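Long-range contacts in sulfoquinovosidase (PDB 5AEG), which hydrolyses sulfoquinovosyl diacylglycerides and simple sulfoquinovosides such as sulfoquinovosyl glycerol, releasing sulfoquinovose that the bacterium degrades by sulfoglycolysis: residues K192-V197 with R225-D230; W286-S291 with K300-N305; Y508-E513 with G539-D544. All coordinates share one frame; numbering follows the deposited sequence.

Interaction 1 (K192-V197 with R225-D230); sequences KYYCHV and RFECAD
Cys-195 and Phe-226 lie next to each other across the strand pair, at its apolar centre. The sulfur SG of Cys-195 sits 4.1 Å from the centroid of the Phe-226 ring, approaching obliquely in a sulfur-aromatic contact, and Cys-195 CB rests against the ring atom CE2. Two residues before Cys-195, on the same face, Tyr-193 brings CD1 to the edge of the Phe-226 ring, 3.9 Å from CD2. The two rings lie side by side and point the same way, their planes inclined at 53°. Cys-228 continues this face, its SG against Tyr-193 CB, while Leu-103 and Leu-105 of the adjacent strand 103-109 and Ile-29 of strand 27-32 pack on Phe-226.

The backbones form an antiparallel pair in the beta-sandwich, galactose mutarotase-like N-terminal part of this family 31 glycosidase. Tyr-193 with Cys-228 and Cys-195 with Phe-226 are non-hydrogen-bonded pairs; Tyr-194 with Glu-227 and His-196 with Arg-225 are hydrogen-bonded. The latter is closed by His-196 N to Arg-225 O at 2.9 Å and Arg-225 N to His-196 O at 2.8 Å. In the former, Tyr-194 N to Glu-227 O is 3.0 Å, but the return bond is weak.

On the other face, Tyr-194 holds CG between its backbone N and carbonyl carbon (chi1 70°), which swings the ring across the neighbouring strand, with the backbone N of Glu-227 over one face. Its hydroxyl donates to Glu-227 OE1 at 2.6 Å, on the lone pair away from the other oxygen. Arg-102 salt-bridges the same OE1, so this carboxylate oxygen is gripped twice. Beyond the strand end, Ala-229 N bonds to Lys-192 O, and the extended Lys-192 side chain reaches Asp-230 O with NZ at 2.8 Å; NZ also forms a salt bridge with Glu-595.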
loop_
_atom_site.group_PDB
_atom_site.type_symbol
_atom_site.label_atom_id
_atom_site.label_comp_id
_atom_site.label_asym_id
_atom_site.label_seq_id
_atom_site.Cartn_x
_atom_site.Cartn_y
_atom_site.Cartn_z
ATOM N N LYS A 192 21.930 6.285 -1.868
ATOM C CA LYS A 192 21.574 5.647 -3.091
ATOM C C LYS A 192 21.777 4.124 -3.083
ATOM O O LYS A 192 22.508 3.526 -3.918
ATOM C CB LYS A 192 22.232 6.349 -4.306
ATOM C CG LYS A 192 21.593 7.683 -4.606
ATOM C CD LYS A 192 22.209 8.337 -5.849
ATOM C CE LYS A 192 21.561 9.674 -6.146
ATOM N NZ LYS A 192 22.185 10.215 -7.393
ATOM N N TYR A 193 21.170 3.482 -2.080
ATOM C CA TYR A 193 21.076 2.061 -2.039
ATOM C C TYR A 193 19.684 1.739 -1.518
ATOM O O TYR A 193 19.046 2.604 -0.905
ATOM C CB TYR A 193 22.115 1.432 -1.145
ATOM C CG TYR A 193 22.001 1.694 0.343
ATOM C CD1 TYR A 193 21.138 0.928 1.142
ATOM C CD2 TYR A 193 22.758 2.658 0.977
ATOM C CE1 TYR A 193 21.051 1.158 2.524
ATOM C CE2 TYR A 193 22.710 2.852 2.360
ATOM C CZ TYR A 193 21.797 2.071 3.127
ATOM O OH TYR A 193 21.654 2.300 4.514
ATOM N N TYR A 194 19.304 0.510 -1.697
ATOM C CA TYR A 194 18.117 -0.024 -0.996
ATOM C C TYR A 194 18.569 -1.151 -0.162
ATOM O O TYR A 194 19.574 -1.834 -0.495
ATOM C CB TYR A 194 17.062 -0.542 -1.994
ATOM C CG TYR A 194 17.325 -1.831 -2.830
ATOM C CD1 TYR A 194 17.324 -3.095 -2.250
ATOM C CD2 TYR A 194 17.529 -1.782 -4.212
ATOM C CE1 TYR A 194 17.592 -4.233 -3.010
ATOM C CE2 TYR A 194 17.782 -2.941 -4.966
ATOM C CZ TYR A 194 17.848 -4.157 -4.350
ATOM O OH TYR A 194 18.083 -5.359 -5.015
ATOM N N CYS A 195 17.835 -1.372 0.932
ATOM C CA CYS A 195 18.006 -2.576 1.755
ATOM C C CYS A 195 16.700 -3.355 1.842
ATOM O O CYS A 195 15.670 -2.754 2.169
ATOM C CB CYS A 195 18.434 -2.124 3.119
ATOM S SG CYS A 195 18.458 -3.428 4.358
ATOM N N HIS A 196 16.717 -4.630 1.487
ATOM C CA HIS A 196 15.545 -5.492 1.527
ATOM C C HIS A 196 15.793 -6.694 2.455
ATOM O O HIS A 196 16.831 -7.375 2.330
ATOM C CB HIS A 196 15.184 -6.006 0.157
ATOM C CG HIS A 196 14.037 -6.966 0.186
ATOM N ND1 HIS A 196 12.775 -6.586 0.589
ATOM C CD2 HIS A 196 13.974 -8.303 -0.032
ATOM C CE1 HIS A 196 11.972 -7.630 0.557
ATOM N NE2 HIS A 196 12.683 -8.696 0.201
ATOM N N VAL A 197 14.883 -6.955 3.382
ATOM C CA VAL A 197 15.052 -8.029 4.390
ATOM C C VAL A 197 14.027 -9.131 4.060
ATOM O O VAL A 197 12.811 -8.889 3.859
ATOM C CB VAL A 197 14.945 -7.533 5.811
ATOM C CG1 VAL A 197 15.047 -8.660 6.857
ATOM C CG2 VAL A 197 15.946 -6.441 6.126
ATOM N N ARG A 225 19.528 -7.906 1.821
ATOM C CA ARG A 225 20.161 -7.719 0.506
ATOM C C ARG A 225 20.220 -6.260 0.229
ATOM O O ARG A 225 19.276 -5.536 0.554
ATOM C CB ARG A 225 19.300 -8.301 -0.578
ATOM C CG ARG A 225 19.416 -9.808 -0.773
ATOM C CD ARG A 225 18.198 -10.276 -1.599
ATOM N NE ARG A 225 17.642 -11.475 -1.024
ATOM C CZ ARG A 225 18.198 -12.658 -1.174
ATOM N NH1 ARG A 225 19.271 -12.778 -1.937
ATOM N NH2 ARG A 225 17.678 -13.700 -0.581
ATOM N N PHE A 226 21.314 -5.815 -0.400
ATOM C CA PHE A 226 21.510 -4.393 -0.749
ATOM C C PHE A 226 21.949 -4.275 -2.202
ATOM O O PHE A 226 22.662 -5.198 -2.768
ATOM C CB PHE A 226 22.566 -3.699 0.077
ATOM C CG PHE A 226 22.402 -3.779 1.549
ATOM C CD1 PHE A 226 22.571 -4.980 2.221
ATOM C CD2 PHE A 226 22.145 -2.635 2.289
ATOM C CE1 PHE A 226 22.478 -5.037 3.572
ATOM C CE2 PHE A 226 22.061 -2.678 3.655
ATOM C CZ PHE A 226 22.222 -3.905 4.304
ATOM N N GLU A 227 21.490 -3.219 -2.877
ATOM C CA GLU A 227 22.099 -2.826 -4.169
ATOM C C GLU A 227 22.191 -1.351 -4.160
ATOM O O GLU A 227 21.354 -0.676 -3.558
ATOM C CB GLU A 227 21.311 -3.184 -5.376
ATOM C CG GLU A 227 21.498 -4.515 -5.955
ATOM C CD GLU A 227 20.727 -4.718 -7.250
ATOM O OE1 GLU A 227 19.505 -5.012 -7.168
ATOM O OE2 GLU A 227 21.372 -4.730 -8.334
ATOM N N CYS A 228 23.168 -0.821 -4.907
ATOM C CA CYS A 228 23.352 0.599 -5.095
ATOM C C CYS A 228 23.043 0.967 -6.552
ATOM O O CYS A 228 22.888 0.102 -7.425
ATOM C CB CYS A 228 24.796 1.026 -4.813
ATOM S SG CYS A 228 25.408 0.663 -3.172
ATOM N N ALA A 229 22.899 2.272 -6.772
ATOM C CA ALA A 229 22.772 2.800 -8.110
ATOM C C ALA A 229 23.153 4.260 -8.158
ATOM O O ALA A 229 23.297 4.931 -7.134
ATOM C CB ALA A 229 21.366 2.492 -8.712
ATOM N N ASP A 230 23.373 4.734 -9.381
ATOM C CA ASP A 230 23.782 6.088 -9.676
ATOM C C ASP A 230 22.679 7.089 -9.618
ATOM O O ASP A 230 22.942 8.278 -9.236
ATOM C CB ASP A 230 24.418 6.176 -11.089
ATOM C CG ASP A 230 25.843 5.570 -11.105
ATOM O OD1 ASP A 230 26.437 5.430 -9.972
ATOM O OD2 ASP A 230 26.316 5.209 -12.213
#

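Interaction 2 (W286-S291 with K300-N305); sequences WAQDWS and KRVMWN
Ser-291 and Val-302 bury the most surface here, with Gln-288 next. Val-302 directs its isopropyl group at the opposing loop and straddles the Gln-288 carbonyl: CG1 lies 3.2 Å from Gln-288 O, and CG2 is also close to it. With CG1 anti to the backbone N (chi1 173°), the two methyls part company, CG1 going to Ser-291 OG and CG2 to the side chain of Gln-288. There CG2 lies against the glutamine from Gln-288 CG, at 3.7 Å, to the amide group, and the two side chains cross obliquely. The amide NE2 bonds to Gln-262 OE1.

Ser-291 supplies the hydrogen bond of the contact. Its OG donates to Met-303 O at 2.6 Å, within the carbonyl plane, and its CB lies 3.3 Å from Asn-305 O. Met-303 answers from its own side, its CB 3.5 Å from Ser-291 O, a carbonyl that also accepts from Asn-309. A type I turn from Ala-287 to Trp-290 brings Gln-288 and Ser-291 round to the same partner segment, just beyond barrel strand 282-286. Strand 299-302 is the second arm of a hairpin with strand 293-296.

Gln-288, Arg-301, Val-302 and Trp-304 all belong to the sulfoquinovosyl lipid site, and the Gln-288 side chain lies about 6 Å from that of the nucleophile Asp-405. A hydroxyl-to-carbonyl bond beside methyl packing thus joins the barrel-end loop to the hairpin, and probably helps to set substrate-binding residues from both segments relative to each other.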
loop_
_atom_site.group_PDB
_atom_site.type_symbol
_atom_site.label_atom_id
_atom_site.label_comp_id
_atom_site.label_asym_id
_atom_site.label_seq_id
_atom_site.Cartn_x
_atom_site.Cartn_y
_atom_site.Cartn_z
ATOM N N TRP A 286 -18.867 -0.265 -9.615
ATOM C CA TRP A 286 -18.220 -1.121 -8.596
ATOM C C TRP A 286 -19.282 -1.234 -7.471
ATOM O O TRP A 286 -19.642 -0.251 -6.831
ATOM C CB TRP A 286 -16.960 -0.429 -8.036
ATOM C CG TRP A 286 -16.490 -1.164 -6.804
ATOM C CD1 TRP A 286 -16.210 -2.482 -6.715
ATOM C CD2 TRP A 286 -16.404 -0.639 -5.486
ATOM N NE1 TRP A 286 -15.886 -2.822 -5.417
ATOM C CE2 TRP A 286 -15.992 -1.693 -4.637
ATOM C CE3 TRP A 286 -16.532 0.623 -4.959
ATOM C CZ2 TRP A 286 -15.849 -1.522 -3.250
ATOM C CZ3 TRP A 286 -16.303 0.801 -3.577
ATOM C CH2 TRP A 286 -16.015 -0.271 -2.755
ATOM N N ALA A 287 -19.851 -2.424 -7.345
ATOM C CA ALA A 287 -20.960 -2.697 -6.428
ATOM C C ALA A 287 -20.501 -3.781 -5.458
ATOM O O ALA A 287 -20.571 -5.010 -5.750
ATOM C CB ALA A 287 -22.197 -3.193 -7.221
ATOM N N GLN A 288 -20.010 -3.361 -4.315
ATOM C CA GLN A 288 -19.482 -4.351 -3.366
ATOM C C GLN A 288 -20.570 -5.290 -2.732
ATOM O O GLN A 288 -20.190 -6.361 -2.194
ATOM C CB GLN A 288 -18.642 -3.700 -2.300
ATOM C CG GLN A 288 -19.374 -2.729 -1.382
ATOM C CD GLN A 288 -18.503 -2.249 -0.224
ATOM O OE1 GLN A 288 -17.350 -2.685 -0.055
ATOM N NE2 GLN A 288 -19.124 -1.449 0.664
ATOM N N ASP A 289 -21.836 -4.865 -2.784
ATOM C CA ASP A 289 -22.974 -5.712 -2.314
ATOM C C ASP A 289 -23.551 -6.681 -3.350
ATOM O O ASP A 289 -24.640 -7.206 -3.091
ATOM C CB ASP A 289 -24.110 -4.842 -1.631
ATOM C CG ASP A 289 -24.770 -3.904 -2.553
ATOM O OD1 ASP A 289 -24.109 -3.521 -3.545
ATOM O OD2 ASP A 289 -25.965 -3.566 -2.356
ATOM N N TRP A 290 -22.773 -7.005 -4.400
ATOM C CA TRP A 290 -23.090 -7.969 -5.404
ATOM C C TRP A 290 -23.478 -9.357 -4.861
ATOM O O TRP A 290 -24.238 -10.086 -5.510
ATOM C CB TRP A 290 -21.977 -8.103 -6.407
ATOM C CG TRP A 290 -20.825 -8.892 -5.888
ATOM C CD1 TRP A 290 -20.023 -8.550 -4.839
ATOM C CD2 TRP A 290 -20.408 -10.191 -6.307
ATOM N NE1 TRP A 290 -19.120 -9.548 -4.612
ATOM C CE2 TRP A 290 -19.350 -10.576 -5.474
ATOM C CE3 TRP A 290 -20.843 -11.078 -7.293
ATOM C CZ2 TRP A 290 -18.658 -11.821 -5.624
ATOM C CZ3 TRP A 290 -20.148 -12.310 -7.469
ATOM C CH2 TRP A 290 -19.075 -12.654 -6.608
ATOM N N SER A 291 -22.977 -9.646 -3.681
ATOM C CA SER A 291 -23.137 -10.891 -2.925
ATOM C C SER A 291 -24.258 -10.804 -1.886
ATOM O O SER A 291 -24.594 -11.779 -1.223
ATOM C CB SER A 291 -21.733 -11.202 -2.284
ATOM O OG SER A 291 -21.394 -10.233 -1.274
ATOM N N LYS A 300 -26.071 -1.646 7.165
ATOM C CA LYS A 300 -25.900 -2.661 6.159
ATOM C C LYS A 300 -24.424 -2.934 5.875
ATOM O O LYS A 300 -23.618 -2.019 5.711
ATOM C CB LYS A 300 -26.626 -2.205 4.892
ATOM C CG LYS A 300 -28.090 -1.855 5.222
ATOM C CD LYS A 300 -29.085 -1.861 4.083
ATOM C CE LYS A 300 -28.727 -0.900 2.974
ATOM N NZ LYS A 300 -28.875 0.527 3.340
ATOM N N ARG A 301 -24.114 -4.205 5.763
ATOM C CA ARG A 301 -22.792 -4.698 5.527
ATOM C C ARG A 301 -22.939 -5.610 4.310
ATOM O O ARG A 301 -24.037 -6.019 3.971
ATOM C CB ARG A 301 -22.343 -5.469 6.788
ATOM C CG ARG A 301 -21.055 -5.067 7.480
ATOM C CD ARG A 301 -21.104 -3.707 8.148
ATOM N NE ARG A 301 -20.965 -2.620 7.166
ATOM C CZ ARG A 301 -21.324 -1.333 7.337
ATOM N NH1 ARG A 301 -21.835 -0.883 8.514
ATOM N NH2 ARG A 301 -21.155 -0.483 6.301
ATOM N N VAL A 302 -21.842 -5.899 3.630
ATOM C CA VAL A 302 -21.776 -6.815 2.523
ATOM C C VAL A 302 -21.887 -8.232 3.153
ATOM O O VAL A 302 -21.333 -8.469 4.227
ATOM C CB VAL A 302 -20.441 -6.672 1.791
ATOM C CG1 VAL A 302 -20.259 -7.729 0.743
ATOM C CG2 VAL A 302 -20.341 -5.295 1.154
ATOM N N MET A 303 -22.556 -9.125 2.437
ATOM C CA MET A 303 -22.679 -10.523 2.799
ATOM C C MET A 303 -21.419 -11.242 2.339
ATOM O O MET A 303 -21.087 -11.304 1.116
ATOM C CB MET A 303 -23.974 -11.093 2.131
ATOM C CG MET A 303 -24.234 -12.587 2.264
ATOM S SD MET A 303 -24.802 -12.987 3.926
ATOM C CE MET A 303 -26.348 -12.104 4.056
ATOM N N TRP A 304 -20.673 -11.830 3.276
ATOM C CA TRP A 304 -19.397 -12.430 2.912
ATOM C C TRP A 304 -19.465 -13.868 2.346
ATOM O O TRP A 304 -18.911 -14.838 2.907
ATOM C CB TRP A 304 -18.414 -12.335 4.088
ATOM C CG TRP A 304 -17.965 -10.945 4.441
ATOM C CD1 TRP A 304 -18.421 -9.786 3.958
ATOM C CD2 TRP A 304 -16.957 -10.608 5.379
ATOM N NE1 TRP A 304 -17.804 -8.714 4.575
ATOM C CE2 TRP A 304 -16.893 -9.215 5.448
ATOM C CE3 TRP A 304 -16.138 -11.349 6.203
ATOM C CZ2 TRP A 304 -15.998 -8.556 6.272
ATOM C CZ3 TRP A 304 -15.245 -10.651 7.050
ATOM C CH2 TRP A 304 -15.176 -9.306 7.027
ATOM N N ASN A 305 -20.192 -14.023 1.261
ATOM C CA ASN A 305 -20.221 -15.261 0.513
ATOM C C ASN A 305 -20.136 -14.895 -0.973
ATOM O O ASN A 305 -21.056 -14.309 -1.498
ATOM C CB ASN A 305 -21.513 -16.038 0.834
ATOM C CG ASN A 305 -21.427 -17.492 0.360
ATOM O OD1 ASN A 305 -20.707 -18.289 0.933
ATOM N ND2 ASN A 305 -22.029 -17.779 -0.755
#

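Interaction 3 (Y508-E513 with G539-D544); sequences YTTLFE and GNRPGD
With CG between its backbone N and carbonyl carbon (chi1 58°), Asn-540 sets its side-chain amide against the backbone N and O of Thr-510. Thr-510 N donates to Asn-540 OD1 at 2.7 Å, in the amide plane and on a lone pair; Asn-540 ND2 returns a bond to Thr-510 O at 3.1 Å, from above that carbonyl's plane. Asn-540 N gives a weak bond to Tyr-508 O, which also receives Thr-510 OG1. An alanine at Asn-540 would probably leave Thr-510 N and O without these mates and let the two loops shift apart.

One water accepts from Phe-512 N at 2.9 Å and from Arg-541 NH2.

Van der Waals packing completes the interface. The Tyr-508 ring has the Asn-540 backbone N over one face, and its hydroxyl lies 3.6 Å from Asn-540 CB. Leu-511 CD2 sits over one face of the Arg-541 guanidinium, 3.6 Å from NH2; Thr-510 O also lies over a face, 3.4 Å from Arg-541 CD.

Both segments are loops following parallel strands of the TIM barrel, 501-505 and 534-536, and they border the active site: Tyr-508 packs edge-to-face on the substrate-binding His-537, and Thr-509 touches Asp-472, the probable proton donor.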
loop_
_atom_site.group_PDB
_atom_site.type_symbol
_atom_site.label_atom_id
_atom_site.label_comp_id
_atom_site.label_asym_id
_atom_site.label_seq_id
_atom_site.Cartn_x
_atom_site.Cartn_y
_atom_site.Cartn_z
ATOM N N TYR A 508 -13.542 7.351 3.156
ATOM C CA TYR A 508 -14.347 6.192 3.509
ATOM C C TYR A 508 -14.996 6.287 4.935
ATOM O O TYR A 508 -16.229 6.138 5.118
ATOM C CB TYR A 508 -13.520 4.946 3.401
ATOM C CG TYR A 508 -14.238 3.709 3.935
ATOM C CD1 TYR A 508 -15.204 3.058 3.161
ATOM C CD2 TYR A 508 -13.949 3.210 5.198
ATOM C CE1 TYR A 508 -15.867 1.919 3.629
ATOM C CE2 TYR A 508 -14.604 2.081 5.669
ATOM C CZ TYR A 508 -15.555 1.460 4.877
ATOM O OH TYR A 508 -16.223 0.350 5.318
ATOM N N THR A 509 -14.160 6.439 5.940
ATOM C CA THR A 509 -14.520 6.177 7.339
ATOM C C THR A 509 -15.419 7.284 7.872
ATOM O O THR A 509 -15.053 8.461 7.959
ATOM C CB THR A 509 -13.303 6.042 8.259
ATOM O OG1 THR A 509 -12.411 5.013 7.797
ATOM C CG2 THR A 509 -13.760 5.738 9.680
ATOM N N THR A 510 -16.641 6.872 8.201
ATOM C CA THR A 510 -17.712 7.754 8.513
ATOM C C THR A 510 -18.210 7.324 9.942
ATOM O O THR A 510 -19.087 6.498 10.074
ATOM C CB THR A 510 -18.812 7.572 7.475
ATOM O OG1 THR A 510 -18.293 7.600 6.139
ATOM C CG2 THR A 510 -19.857 8.621 7.628
ATOM N N LEU A 511 -17.620 7.866 10.965
ATOM C CA LEU A 511 -17.833 7.474 12.352
ATOM C C LEU A 511 -17.681 8.696 13.191
ATOM O O LEU A 511 -17.146 9.694 12.730
ATOM C CB LEU A 511 -16.741 6.506 12.785
ATOM C CG LEU A 511 -16.725 5.153 12.131
ATOM C CD1 LEU A 511 -15.479 4.375 12.632
ATOM C CD2 LEU A 511 -18.002 4.321 12.312
ATOM N N PHE A 512 -18.216 8.646 14.421
ATOM C CA PHE A 512 -18.017 9.721 15.400
ATOM C C PHE A 512 -18.443 11.058 14.860
ATOM O O PHE A 512 -17.722 12.054 15.028
ATOM C CB PHE A 512 -16.534 9.764 15.893
ATOM C CG PHE A 512 -16.028 8.452 16.347
ATOM C CD1 PHE A 512 -16.663 7.780 17.396
ATOM C CD2 PHE A 512 -14.940 7.852 15.744
ATOM C CE1 PHE A 512 -16.230 6.525 17.815
ATOM C CE2 PHE A 512 -14.521 6.596 16.147
ATOM C CZ PHE A 512 -15.127 5.943 17.199
ATOM N N GLU A 513 -19.585 11.130 14.186
ATOM C CA GLU A 513 -19.945 12.429 13.629
ATOM C C GLU A 513 -19.029 13.022 12.495
ATOM O O GLU A 513 -19.179 14.192 12.133
ATOM C CB GLU A 513 -20.105 13.496 14.751
ATOM C CG GLU A 513 -21.085 13.083 15.882
ATOM C CD GLU A 513 -22.377 12.393 15.392
ATOM O OE1 GLU A 513 -23.067 12.900 14.468
ATOM O OE2 GLU A 513 -22.729 11.321 15.944
ATOM N N GLY A 539 -18.768 5.162 1.248
ATOM C CA GLY A 539 -18.386 5.188 2.686
ATOM C C GLY A 539 -19.184 4.177 3.501
ATOM O O GLY A 539 -20.195 3.620 3.034
ATOM N N ASN A 540 -18.792 3.959 4.739
ATOM C CA ASN A 540 -19.470 2.908 5.533
ATOM C C ASN A 540 -20.899 3.265 5.940
ATOM O O ASN A 540 -21.668 2.337 6.232
ATOM C CB ASN A 540 -18.709 2.467 6.772
ATOM C CG ASN A 540 -18.416 3.590 7.716
ATOM O OD1 ASN A 540 -17.707 4.493 7.360
ATOM N ND2 ASN A 540 -19.047 3.608 8.900
ATOM N N ARG A 541 -21.205 4.545 5.979
ATOM C CA ARG A 541 -22.595 5.134 6.312
ATOM C C ARG A 541 -23.051 6.040 5.183
ATOM O O ARG A 541 -22.911 7.293 5.249
ATOM C CB ARG A 541 -22.592 5.880 7.621
ATOM C CG ARG A 541 -22.436 4.998 8.881
ATOM C CD ARG A 541 -22.419 5.908 10.134
ATOM N NE ARG A 541 -22.039 5.138 11.327
ATOM C CZ ARG A 541 -21.663 5.633 12.509
ATOM N NH1 ARG A 541 -21.522 6.937 12.715
ATOM N NH2 ARG A 541 -21.361 4.787 13.493
ATOM N N PRO A 542 -23.491 5.420 4.093
ATOM C CA PRO A 542 -23.722 6.180 2.864
ATOM C C PRO A 542 -24.655 7.372 2.997
ATOM O O PRO A 542 -24.430 8.477 2.416
ATOM C CB PRO A 542 -24.295 5.120 1.937
ATOM C CG PRO A 542 -23.676 3.835 2.393
ATOM C CD PRO A 542 -23.678 3.976 3.890
ATOM N N GLY A 543 -25.699 7.188 3.823
ATOM C CA GLY A 543 -26.660 8.303 4.085
ATOM C C GLY A 543 -26.120 9.482 4.784
ATOM O O GLY A 543 -26.740 10.531 4.740
ATOM N N ASP A 544 -24.949 9.398 5.420
ATOM C CA ASP A 544 -24.366 10.528 6.091
ATOM C C ASP A 544 -23.423 11.324 5.205
ATOM O O ASP A 544 -22.939 12.344 5.608
ATOM C CB ASP A 544 -23.543 10.102 7.304
ATOM C CG ASP A 544 -24.425 9.607 8.480
ATOM O OD1 ASP A 544 -25.647 9.778 8.402
ATOM O OD2 ASP A 544 -23.864 9.065 9.435
HETATM O O HOH W 1 -19.603 6.397 15.557
#

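Along the chain the three contacts follow in series. Interaction 1 belongs to the N-terminal beta domain, on the opposite side of the chain's centre from the others; its centre is about 42 Å from each of theirs, and nearest atoms are about 28 Å away. Interactions 2 and 3, centres about 17 Å apart, share the TIM-barrel domain: three of their four segments are loops after strands 282-286, 501-505 and 534-536 of its parallel sheet, and the fourth, 300-305, lies on hairpin strand 299-302. They touch where Arg-301 NH2 meets Asn-540 O at 2.9 Å, a probable hydrogen bond, which would tie a substrate-binding arginine to the neighbouring loop pair. Interaction 1 is remote from the active site.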